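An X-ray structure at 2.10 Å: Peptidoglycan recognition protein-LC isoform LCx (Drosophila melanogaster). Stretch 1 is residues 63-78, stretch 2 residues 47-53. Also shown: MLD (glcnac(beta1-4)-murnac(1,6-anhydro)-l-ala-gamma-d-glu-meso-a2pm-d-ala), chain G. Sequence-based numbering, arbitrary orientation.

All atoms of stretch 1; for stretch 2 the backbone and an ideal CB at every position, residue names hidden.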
# COMPACT_ATOMS: atom_id res chain seq x y z
N HIS B 63 10.34 10.98 9.86
CA HIS B 63 10.96 11.08 8.55
C HIS B 63 10.60 9.82 7.78
O HIS B 63 10.05 8.85 8.34
CB HIS B 63 12.50 11.19 8.70
CG HIS B 63 13.19 11.90 7.57
ND1 HIS B 63 12.59 12.14 6.35
CD2 HIS B 63 14.45 12.39 7.47
CE1 HIS B 63 13.44 12.76 5.56
NE2 HIS B 63 14.57 12.93 6.21
N ILE B 64 10.91 9.79 6.50
CA ILE B 64 10.87 8.54 5.75
C ILE B 64 11.74 7.53 6.51
O ILE B 64 12.80 7.88 7.06
CB ILE B 64 11.35 8.75 4.31
CG1 ILE B 64 10.97 7.57 3.43
CG2 ILE B 64 12.86 8.99 4.26
CD1 ILE B 64 11.09 7.88 1.97
N GLY B 65 11.26 6.30 6.58
CA GLY B 65 11.81 5.29 7.48
C GLY B 65 13.12 4.69 7.02
O GLY B 65 13.91 4.26 7.83
N TYR B 66 13.37 4.67 5.72
CA TYR B 66 14.57 4.03 5.19
C TYR B 66 15.80 4.94 5.28
O TYR B 66 15.69 6.16 5.31
CB TYR B 66 14.34 3.58 3.75
CG TYR B 66 13.11 2.70 3.56
CD1 TYR B 66 13.00 1.48 4.23
CD2 TYR B 66 12.05 3.11 2.75
CE1 TYR B 66 11.87 0.66 4.06
CE2 TYR B 66 10.91 2.31 2.57
CZ TYR B 66 10.83 1.09 3.23
OH TYR B 66 9.74 0.28 3.06
N ASN B 67 16.98 4.34 5.34
CA ASN B 67 18.18 5.12 5.19
C ASN B 67 18.36 5.49 3.72
O ASN B 67 18.70 6.64 3.41
CB ASN B 67 19.36 4.36 5.77
CG ASN B 67 19.22 4.20 7.24
OD1 ASN B 67 19.43 5.21 7.98
ND2 ASN B 67 18.84 3.08 7.66
N PHE B 68 18.12 4.53 2.83
CA PHE B 68 18.21 4.74 1.39
C PHE B 68 17.13 3.94 0.68
O PHE B 68 16.63 2.95 1.20
CB PHE B 68 19.58 4.31 0.84
CG PHE B 68 20.74 5.03 1.46
CD1 PHE B 68 21.18 6.24 0.95
CD2 PHE B 68 21.41 4.49 2.56
CE1 PHE B 68 22.24 6.90 1.51
CE2 PHE B 68 22.48 5.15 3.13
CZ PHE B 68 22.89 6.36 2.62
N LEU B 69 16.74 4.39 -0.51
CA LEU B 69 15.90 3.57 -1.38
C LEU B 69 16.57 3.47 -2.73
O LEU B 69 17.33 4.36 -3.10
CB LEU B 69 14.50 4.18 -1.56
CG LEU B 69 13.65 4.51 -0.35
CD1 LEU B 69 13.95 5.91 0.19
CD2 LEU B 69 12.15 4.37 -0.74
N VAL B 70 16.30 2.40 -3.46
CA VAL B 70 16.91 2.16 -4.79
C VAL B 70 15.82 2.07 -5.83
O VAL B 70 14.94 1.19 -5.73
CB VAL B 70 17.71 0.84 -4.80
CG1 VAL B 70 18.43 0.66 -6.12
CG2 VAL B 70 18.70 0.85 -3.64
N GLY B 71 15.88 2.93 -6.84
CA GLY B 71 14.87 2.96 -7.87
C GLY B 71 15.19 2.09 -9.06
O GLY B 71 16.34 1.77 -9.31
N GLY B 72 14.15 1.75 -9.83
CA GLY B 72 14.30 0.99 -11.07
C GLY B 72 14.96 1.78 -12.17
O GLY B 72 15.29 1.23 -13.23
N ASP B 73 15.14 3.07 -11.94
CA ASP B 73 15.99 3.90 -12.81
C ASP B 73 17.50 3.74 -12.52
O ASP B 73 18.32 4.36 -13.19
CB ASP B 73 15.60 5.38 -12.67
CG ASP B 73 15.80 5.93 -11.25
OD1 ASP B 73 16.08 5.12 -10.33
OD2 ASP B 73 15.67 7.16 -11.06
N GLY B 74 17.85 2.95 -11.53
CA GLY B 74 19.25 2.82 -11.12
C GLY B 74 19.78 3.93 -10.23
O GLY B 74 20.97 3.99 -9.96
N ARG B 75 18.92 4.84 -9.79
CA ARG B 75 19.34 5.93 -8.90
C ARG B 75 19.03 5.54 -7.46
O ARG B 75 18.10 4.78 -7.19
CB ARG B 75 18.64 7.24 -9.24
CG ARG B 75 18.99 7.80 -10.60
CD ARG B 75 18.37 9.19 -10.83
NE ARG B 75 18.71 9.70 -12.17
CZ ARG B 75 18.12 9.34 -13.31
NH1 ARG B 75 17.11 8.48 -13.32
NH2 ARG B 75 18.53 9.84 -14.45
N VAL B 76 19.84 6.07 -6.55
CA VAL B 76 19.65 5.91 -5.13
C VAL B 76 18.99 7.19 -4.64
O VAL B 76 19.41 8.30 -4.99
CB VAL B 76 20.98 5.70 -4.39
CG1 VAL B 76 20.75 5.61 -2.91
CG2 VAL B 76 21.70 4.44 -4.92
N TYR B 77 17.94 7.01 -3.84
CA TYR B 77 17.16 8.09 -3.26
C TYR B 77 17.47 8.10 -1.78
O TYR B 77 17.18 7.14 -1.10
CB TYR B 77 15.66 7.84 -3.53
CG TYR B 77 15.39 8.01 -4.98
CD1 TYR B 77 14.94 9.24 -5.48
CD2 TYR B 77 15.68 7.00 -5.89
CE1 TYR B 77 14.74 9.43 -6.81
CE2 TYR B 77 15.48 7.17 -7.23
CZ TYR B 77 15.02 8.41 -7.69
OH TYR B 77 14.82 8.63 -9.02
N GLU B 78 18.12 9.16 -1.31
CA GLU B 78 18.47 9.28 0.11
C GLU B 78 17.21 9.36 0.99
O GLU B 78 16.27 10.07 0.66
CB GLU B 78 19.34 10.52 0.34
CG GLU B 78 19.84 10.70 1.76
CD GLU B 78 20.53 12.05 2.02
OE1 GLU B 78 19.94 13.13 1.74
OE2 GLU B 78 21.67 12.03 2.54
N UNK B 47 7.20 8.09 -6.41
CA UNK B 47 7.04 6.93 -5.52
C UNK B 47 7.60 7.16 -4.14
O UNK B 47 7.04 6.68 -3.16
CB UNK B 47 7.71 5.70 -6.13
N UNK B 48 8.73 7.87 -4.07
CA UNK B 48 9.41 8.08 -2.80
C UNK B 48 8.70 9.14 -1.96
O UNK B 48 8.64 9.03 -0.73
CB UNK B 48 10.87 8.49 -3.04
N UNK B 49 8.16 10.16 -2.62
CA UNK B 49 7.28 11.11 -1.94
C UNK B 49 6.07 10.46 -1.27
O UNK B 49 5.74 10.79 -0.14
CB UNK B 49 6.80 12.16 -2.94
N UNK B 50 5.41 9.54 -1.97
CA UNK B 50 4.26 8.84 -1.41
C UNK B 50 4.70 7.99 -0.22
O UNK B 50 4.04 7.99 0.81
CB UNK B 50 3.58 7.97 -2.47
N UNK B 51 5.83 7.29 -0.34
CA UNK B 51 6.40 6.54 0.78
C UNK B 51 6.65 7.45 1.98
O UNK B 51 6.31 7.08 3.11
CB UNK B 51 7.70 5.86 0.36
N UNK B 52 7.22 8.64 1.74
CA UNK B 52 7.51 9.57 2.85
C UNK B 52 6.24 10.01 3.57
O UNK B 52 6.19 10.07 4.81
CB UNK B 52 8.25 10.80 2.33
N UNK B 53 5.19 10.29 2.80
CA UNK B 53 3.89 10.64 3.35
C UNK B 53 3.28 9.50 4.17
O UNK B 53 2.74 9.71 5.26
CB UNK B 53 2.94 11.03 2.22
CAA MLD G . 4.49 -7.65 0.10
CAB MLD G . 4.97 -7.32 1.50
OAC MLD G . 6.16 -7.13 1.73
N2 MLD G . 4.01 -7.26 2.42
C2 MLD G . 4.24 -7.00 3.84
C3 MLD G . 3.54 -8.11 4.62
O3 MLD G . 4.05 -9.42 4.28
C4 MLD G . 3.59 -7.84 6.12
O4 MLD G . 2.76 -8.81 6.74
C5 MLD G . 3.03 -6.45 6.40
C6 MLD G . 3.12 -5.97 7.86
O6 MLD G . 2.33 -4.75 7.99
O5 MLD G . 3.82 -5.51 5.67
C1 MLD G . 3.66 -5.65 4.24
O1 MLD G . 4.41 -4.64 3.61
CA4 MLD G . 3.79 -3.34 3.77
CA5 MLD G . 2.54 -3.08 2.92
OA5 MLD G . 2.67 -1.96 1.98
CA6 MLD G . 1.62 -2.51 3.94
OA6 MLD G . 2.00 -1.15 4.02
CA1 MLD G . 2.90 -0.88 2.90
CA2 MLD G . 4.35 -0.94 3.43
NAD MLD G . 5.22 -0.08 2.60
CAE MLD G . 5.96 0.89 3.11
CAF MLD G . 6.76 1.66 2.08
OAG MLD G . 6.02 1.16 4.31
CA3 MLD G . 4.89 -2.37 3.39
OAH MLD G . 6.01 -2.56 4.32
CAI MLD G . 7.32 -2.50 3.71
CAJ MLD G . 7.80 -3.86 3.25
CAL MLD G . 8.33 -1.95 4.73
OAM MLD G . 9.51 -1.90 4.39
N MLD G . 7.89 -1.53 5.92
CA MLD G . 8.76 -0.96 6.96
CB MLD G . 8.78 0.55 6.69
C MLD G . 8.07 -1.21 8.31
O MLD G . 6.89 -0.88 8.48
NAN MLD G . 8.84 -1.81 9.22
CAO MLD G . 8.42 -2.16 10.59
CAP MLD G . 8.80 -3.63 10.93
OBA MLD G . 8.86 -3.90 12.14
OAQ MLD G . 9.07 -4.45 10.02
CBB MLD G . 9.21 -1.31 11.58
CBC MLD G . 8.87 0.17 11.57
CBD MLD G . 9.68 0.87 12.67
OBE MLD G . 10.75 0.41 13.08
NBF MLD G . 9.15 1.98 13.14
CBG MLD G . 9.79 2.77 14.20
CBH MLD G . 9.77 1.99 15.53
OBI MLD G . 8.75 1.40 15.90
NBJ MLD G . 10.92 1.97 16.19
CBK MLD G . 11.11 1.30 17.50
CBL MLD G . 11.63 2.33 18.50
CBM MLD G . 12.11 0.12 17.46
OBO MLD G . 13.00 0.12 16.57
OBN MLD G . 11.97 -0.75 18.35
CBP MLD G . 9.07 4.12 14.31
CBQ MLD G . 9.90 5.16 15.09
CBR MLD G . 9.23 6.54 15.06
CBS MLD G . 10.22 7.68 15.32
CBT MLD G . 11.12 7.87 14.09
OBV MLD G . 10.60 8.39 13.09
OBU MLD G . 12.31 7.50 14.18
NBW MLD G . 11.03 7.38 16.50

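Stretch 2 is a helix, which fixes where each CB points; what remains is the side chain suited to each direction. Position 47 points sideways, and its ideal CB has nothing of stretch 1 within 5.5 Å. Stretch 1 sets no rule here, and a long polar or charged chain is as acceptable as a small one. The residue is R47, whose end leads away from the contact and finds partners elsewhere in the structure.

Position 48 faces stretch 1. Its CB points toward it and lies 4.8 Å from Y77 CD1, 4.9 Å from L69 CD2 and 5.1 Å from I64 CD1. A pocket lined by carbon, with these three side chains already near the CB, favours a compact apolar residue such as valine, isoleucine or leucine. The deposited V48, chi1 t, uses both methyls: CG1 sits 3.8 Å from I64 CD1, CG2 packs 4.0 Å from Y77 CG, and both border L69, with CG1 4.2 Å from L69 CD1 and CG2 4.3 Å from L69 CD2.

Positions 49 and 50 have no atom of stretch 1 within 5.5 Å of the ideal CB, and at 49 the CB points away. Many helix-compatible residues would serve; these are N49 and V50.

Position 51 returns to the contact, three residues on from 48, just short of one helical turn. Its CB points toward stretch 1, 4.3 Å from I64 CD1, 4.8 Å from L69 CD2 and 5.3 Å from Y66 CE2. The visible ligand runs close by as well, so a short apolar side chain suits better than a long one. V51, chi1 t, puts CG1 3.8 Å from I64 CD1 and 3.9 Å from Y66 CE2, and the same methyl lies 3.9 Å from MLD CAF. It thus packs beside Y66, whose OH donates a hydrogen bond of 2.6 Å to MLD OAM, fitting a protein named for recognizing peptidoglycan.

At 52 the CB points sideways, 4.1 Å from I64 CD1, and the backbones come close, with the CA atoms of I64 and this residue 4.6 Å apart. An aliphatic stem is welcome, and the H63 ring beyond it offers a polar nitrogen, so glutamine, glutamate or lysine could be entertained. Q52 runs out extended, chi1 and chi2 both t; its CB borders I64 CD1, and its NE2 reaches 3.2 Å from H63 ND1, at the edge of that ring.

Position 53 is out of reach, free to be small or polar, and holds S53.

Stretch 2, residues 47-53: RVNVVQS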
# COMPACT_ATOMS: atom_id res chain seq x y z
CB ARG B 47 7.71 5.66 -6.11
CG ARG B 47 7.19 5.26 -7.47
CD ARG B 47 5.91 4.48 -7.41
NE ARG B 47 5.61 3.95 -8.73
CZ ARG B 47 4.86 4.55 -9.65
NH1 ARG B 47 4.27 5.70 -9.39
NH2 ARG B 47 4.68 3.98 -10.83
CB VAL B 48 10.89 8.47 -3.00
CG1 VAL B 48 11.55 8.75 -1.66
CG2 VAL B 48 11.64 7.36 -3.75
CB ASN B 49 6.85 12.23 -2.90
CG ASN B 49 7.93 13.30 -3.04
OD1 ASN B 49 8.52 13.47 -4.11
ND2 ASN B 49 8.21 13.99 -1.95
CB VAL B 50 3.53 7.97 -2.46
CG1 VAL B 50 2.39 7.21 -1.82
CG2 VAL B 50 2.97 8.86 -3.58
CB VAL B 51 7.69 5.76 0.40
CG1 VAL B 51 8.40 5.19 1.66
CG2 VAL B 51 7.38 4.63 -0.60
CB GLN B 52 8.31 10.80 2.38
CG GLN B 52 8.62 11.75 3.54
CD GLN B 52 9.54 12.88 3.17
OE1 GLN B 52 9.31 13.59 2.19
NE2 GLN B 52 10.57 13.10 4.00
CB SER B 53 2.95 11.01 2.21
OG SER B 53 1.74 11.50 2.75
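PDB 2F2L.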